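Membrane attack complex assembly inhibitor BGA71 (Borreliella bavariensis, PDB 6FMH) inhibits assembly of the complement membrane attack complex, and as an outer surface protein probably shields the spirochaete from lysis by host serum. Local coordinates at residues A[13-24]-A[115-123]. Numbering follows the deposited sequence.
Sequences LETAAKNLENQN and LCLIKEAII
Leu13, Ala17 and Leu20 meet Leu115, Ile118 and Ile122 in an apolar helix-helix contact. It joins the N-terminal helix 12-36 to the C-terminal end of the long helix 90-123, about 19 Å from the centre of the chain, measured centre to centre, in this all-helical fold. The two segments run roughly antiparallel, at 137°, with axes 9.6 Å apart at the closest. Ala17 sits mid-contact, where its small side chain leaves room for larger ones. Ala17 CB meets Ile122 CD1 at 3.8 Å. Leu115 CD1 lies 3.8 Å from Ala17 CA. In Ile122, CG1 stands anti to the carbonyl carbon (chi1 -70°), and the extended chain (chi2 175°) brings CD1 against both Ala17 CB and the carbonyl O of Leu13. Glu14 adds the aliphatic part of its chain, with CG 4.0 Å from Ile122 CD1. The side chains of Leu20 and Leu115 pass alongside, pointing opposite ways, and Leu20 CD2 touches Leu115 CD1 at 3.8 Å. At the far end the amide ND2 of Asn24 packs against Leu115 CD2. Helix 127-163 adds Leu141 against Leu20 and Leu137 against Ile118. Apolar contact, without polar bonds between the segments, lets aliphatic fit set their spacing, while the nearby Cys116-Cys116 disulfide joins this chain to the second subunit.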
loop_
_atom_site.group_PDB
_atom_site.type_symbol
_atom_site.label_atom_id
_atom_site.label_comp_id
_atom_site.label_asym_id
_atom_site.label_seq_id
_atom_site.Cartn_x
_atom_site.Cartn_y
_atom_site.Cartn_z
ATOM N N LEU A 13 7.714 10.087 11.548
ATOM C CA LEU A 13 7.315 9.505 10.266
ATOM C C LEU A 13 7.072 8.005 10.407
ATOM O O LEU A 13 6.081 7.459 9.878
ATOM C CB LEU A 13 8.413 9.671 9.243
ATOM C CG LEU A 13 8.769 11.088 8.801
ATOM C CD1 LEU A 13 9.990 11.152 7.883
ATOM C CD2 LEU A 13 7.643 11.806 8.111
ATOM N N GLU A 14 7.942 7.340 11.168
ATOM C CA GLU A 14 7.732 5.929 11.498
ATOM C C GLU A 14 6.416 5.684 12.248
ATOM O O GLU A 14 5.665 4.766 11.879
ATOM C CB GLU A 14 8.933 5.370 12.221
ATOM C CG GLU A 14 10.139 5.169 11.296
ATOM C CD GLU A 14 11.428 4.750 12.011
ATOM O OE1 GLU A 14 11.646 5.149 13.177
ATOM O OE2 GLU A 14 12.230 4.032 11.379
ATOM N N THR A 15 6.079 6.514 13.234
ATOM C CA THR A 15 4.766 6.369 13.914
ATOM C C THR A 15 3.630 6.698 13.003
ATOM O O THR A 15 2.544 6.112 13.120
ATOM C CB THR A 15 4.588 7.210 15.229
ATOM O OG1 THR A 15 5.289 8.445 15.130
ATOM C CG2 THR A 15 5.084 6.431 16.434
ATOM N N ALA A 16 3.825 7.711 12.179
ATOM C CA ALA A 16 2.769 8.134 11.251
ATOM C C ALA A 16 2.410 7.013 10.276
ATOM O O ALA A 16 1.252 6.648 10.156
ATOM C CB ALA A 16 3.168 9.389 10.481
ATOM N N ALA A 17 3.411 6.441 9.636
ATOM C CA ALA A 17 3.175 5.254 8.812
ATOM C C ALA A 17 2.494 4.095 9.602
ATOM O O ALA A 17 1.639 3.407 9.063
ATOM C CB ALA A 17 4.472 4.765 8.149
ATOM N N LYS A 18 2.915 3.849 10.824
ATOM C CA LYS A 18 2.413 2.712 11.558
ATOM C C LYS A 18 0.916 2.889 11.827
ATOM O O LYS A 18 0.128 1.953 11.638
ATOM C CB LYS A 18 3.159 2.604 12.896
ATOM C CG LYS A 18 2.670 1.519 13.820
ATOM C CD LYS A 18 2.979 1.796 15.272
ATOM C CE LYS A 18 2.865 0.504 16.042
ATOM N NZ LYS A 18 1.763 0.423 17.027
ATOM N N ASN A 19 0.545 4.068 12.327
ATOM C CA ASN A 19 -0.840 4.327 12.658
ATOM C C ASN A 19 -1.694 4.282 11.415
ATOM O O ASN A 19 -2.831 3.843 11.487
ATOM C CB ASN A 19 -1.037 5.686 13.321
ATOM C CG ASN A 19 -0.430 5.799 14.713
ATOM O OD1 ASN A 19 -0.231 4.813 15.442
ATOM N ND2 ASN A 19 -0.220 7.029 15.132
ATOM N N LEU A 20 -1.185 4.782 10.289
ATOM C CA LEU A 20 -1.956 4.776 9.013
ATOM C C LEU A 20 -2.084 3.351 8.502
ATOM O O LEU A 20 -3.146 2.931 8.105
ATOM C CB LEU A 20 -1.316 5.609 7.890
ATOM C CG LEU A 20 -2.190 6.740 7.209
ATOM C CD1 LEU A 20 -3.086 7.546 8.136
ATOM C CD2 LEU A 20 -1.133 7.633 6.601
ATOM N N GLU A 21 -0.993 2.604 8.549
ATOM C CA GLU A 21 -1.000 1.209 8.214
ATOM C C GLU A 21 -2.077 0.399 8.933
ATOM O O GLU A 21 -2.807 -0.361 8.283
ATOM C CB GLU A 21 0.380 0.636 8.550
ATOM N N ASN A 22 -2.196 0.571 10.253
ATOM C CA ASN A 22 -3.180 -0.147 11.038
ATOM C C ASN A 22 -4.556 0.390 10.696
ATOM O O ASN A 22 -5.561 -0.316 10.788
ATOM C CB ASN A 22 -2.953 0.038 12.562
ATOM C CG ASN A 22 -1.639 -0.601 13.048
ATOM O OD1 ASN A 22 -1.214 -1.586 12.469
ATOM N ND2 ASN A 22 -1.010 -0.069 14.127
ATOM N N GLN A 23 -4.615 1.686 10.425
ATOM C CA GLN A 23 -5.880 2.329 10.164
ATOM C C GLN A 23 -6.405 1.791 8.839
ATOM O O GLN A 23 -7.558 1.350 8.756
ATOM C CB GLN A 23 -5.792 3.844 10.273
ATOM C CG GLN A 23 -7.092 4.586 10.020
ATOM C CD GLN A 23 -8.175 4.359 11.125
ATOM O OE1 GLN A 23 -7.896 4.596 12.273
ATOM N NE2 GLN A 23 -9.422 3.920 10.768
ATOM N N ASN A 24 -5.533 1.735 7.839
ATOM C CA ASN A 24 -5.820 1.067 6.579
ATOM C C ASN A 24 -6.365 -0.348 6.754
ATOM O O ASN A 24 -7.424 -0.656 6.232
ATOM C CB ASN A 24 -4.569 0.994 5.724
ATOM C CG ASN A 24 -4.343 2.251 4.911
ATOM O OD1 ASN A 24 -5.250 3.083 4.723
ATOM N ND2 ASN A 24 -3.130 2.409 4.433
ATOM N N LEU A 115 1.329 8.611 2.181
ATOM C CA LEU A 115 1.833 7.470 2.856
ATOM C C LEU A 115 2.790 6.775 1.951
ATOM O O LEU A 115 3.691 6.168 2.383
ATOM C CB LEU A 115 0.704 6.557 3.258
ATOM C CG LEU A 115 1.215 5.333 3.967
ATOM C CD1 LEU A 115 1.806 5.583 5.321
ATOM C CD2 LEU A 115 0.102 4.376 4.022
ATOM N N CYS A 116 2.560 6.862 0.670
ATOM C CA CYS A 116 3.439 6.287 -0.306
ATOM C C CYS A 116 4.786 7.019 -0.209
ATOM O O CYS A 116 5.780 6.406 -0.358
ATOM C CB CYS A 116 2.793 6.273 -1.733
ATOM S SG CYS A 116 2.543 4.726 -2.625
ATOM N N LEU A 117 4.783 8.302 0.099
ATOM C CA LEU A 117 5.947 9.186 0.166
ATOM C C LEU A 117 6.643 9.305 1.493
ATOM O O LEU A 117 7.771 9.633 1.553
ATOM C CB LEU A 117 5.518 10.599 -0.162
ATOM C CG LEU A 117 5.347 11.082 -1.568
ATOM C CD1 LEU A 117 4.687 12.420 -1.584
ATOM C CD2 LEU A 117 6.673 11.124 -2.240
ATOM N N ILE A 118 5.912 9.098 2.554
ATOM C CA ILE A 118 6.412 8.944 3.879
ATOM C C ILE A 118 7.128 7.627 3.998
ATOM O O ILE A 118 8.058 7.517 4.732
ATOM C CB ILE A 118 5.245 8.975 4.874
ATOM C CG1 ILE A 118 4.638 10.358 4.899
ATOM C CG2 ILE A 118 5.655 8.534 6.265
ATOM C CD1 ILE A 118 3.789 10.684 6.097
ATOM N N LYS A 119 6.662 6.619 3.298
ATOM C CA LYS A 119 7.335 5.362 3.278
ATOM C C LYS A 119 8.678 5.472 2.602
ATOM O O LYS A 119 9.615 4.888 3.047
ATOM C CB LYS A 119 6.454 4.305 2.648
ATOM C CG LYS A 119 5.415 3.727 3.573
ATOM C CD LYS A 119 4.440 2.915 2.804
ATOM C CE LYS A 119 3.510 2.157 3.692
ATOM N NZ LYS A 119 2.615 1.304 2.910
ATOM N N GLU A 120 8.771 6.244 1.535
ATOM C CA GLU A 120 10.010 6.549 0.844
ATOM C C GLU A 120 11.061 7.225 1.651
ATOM O O GLU A 120 12.190 7.009 1.444
ATOM C CB GLU A 120 9.726 7.453 -0.333
ATOM C CG GLU A 120 10.951 7.886 -1.120
ATOM C CD GLU A 120 10.664 8.983 -2.058
ATOM O OE1 GLU A 120 9.919 9.818 -1.695
ATOM O OE2 GLU A 120 11.171 9.002 -3.150
ATOM N N ALA A 121 10.684 8.127 2.515
ATOM C CA ALA A 121 11.599 8.766 3.407
ATOM C C ALA A 121 12.063 7.833 4.486
ATOM O O ALA A 121 13.174 7.855 4.843
ATOM C CB ALA A 121 10.965 9.981 4.008
ATOM N N ILE A 122 11.191 7.011 5.013
ATOM C CA ILE A 122 11.618 6.047 6.000
ATOM C C ILE A 122 12.697 5.088 5.444
ATOM O O ILE A 122 13.790 4.960 6.021
ATOM C CB ILE A 122 10.438 5.228 6.474
ATOM C CG1 ILE A 122 9.508 6.091 7.313
ATOM C CG2 ILE A 122 10.887 4.061 7.332
ATOM C CD1 ILE A 122 8.242 5.367 7.733
ATOM N N ILE A 123 12.433 4.527 4.267
ATOM C CA ILE A 123 13.259 3.472 3.683
ATOM C C ILE A 123 14.471 3.956 2.897
ATOM O O ILE A 123 15.593 3.672 3.233
ATOM C CB ILE A 123 12.438 2.539 2.765
ATOM C CG1 ILE A 123 11.383 1.805 3.561
ATOM C CG2 ILE A 123 13.333 1.494 2.114
ATOM C CD1 ILE A 123 10.396 1.042 2.718
#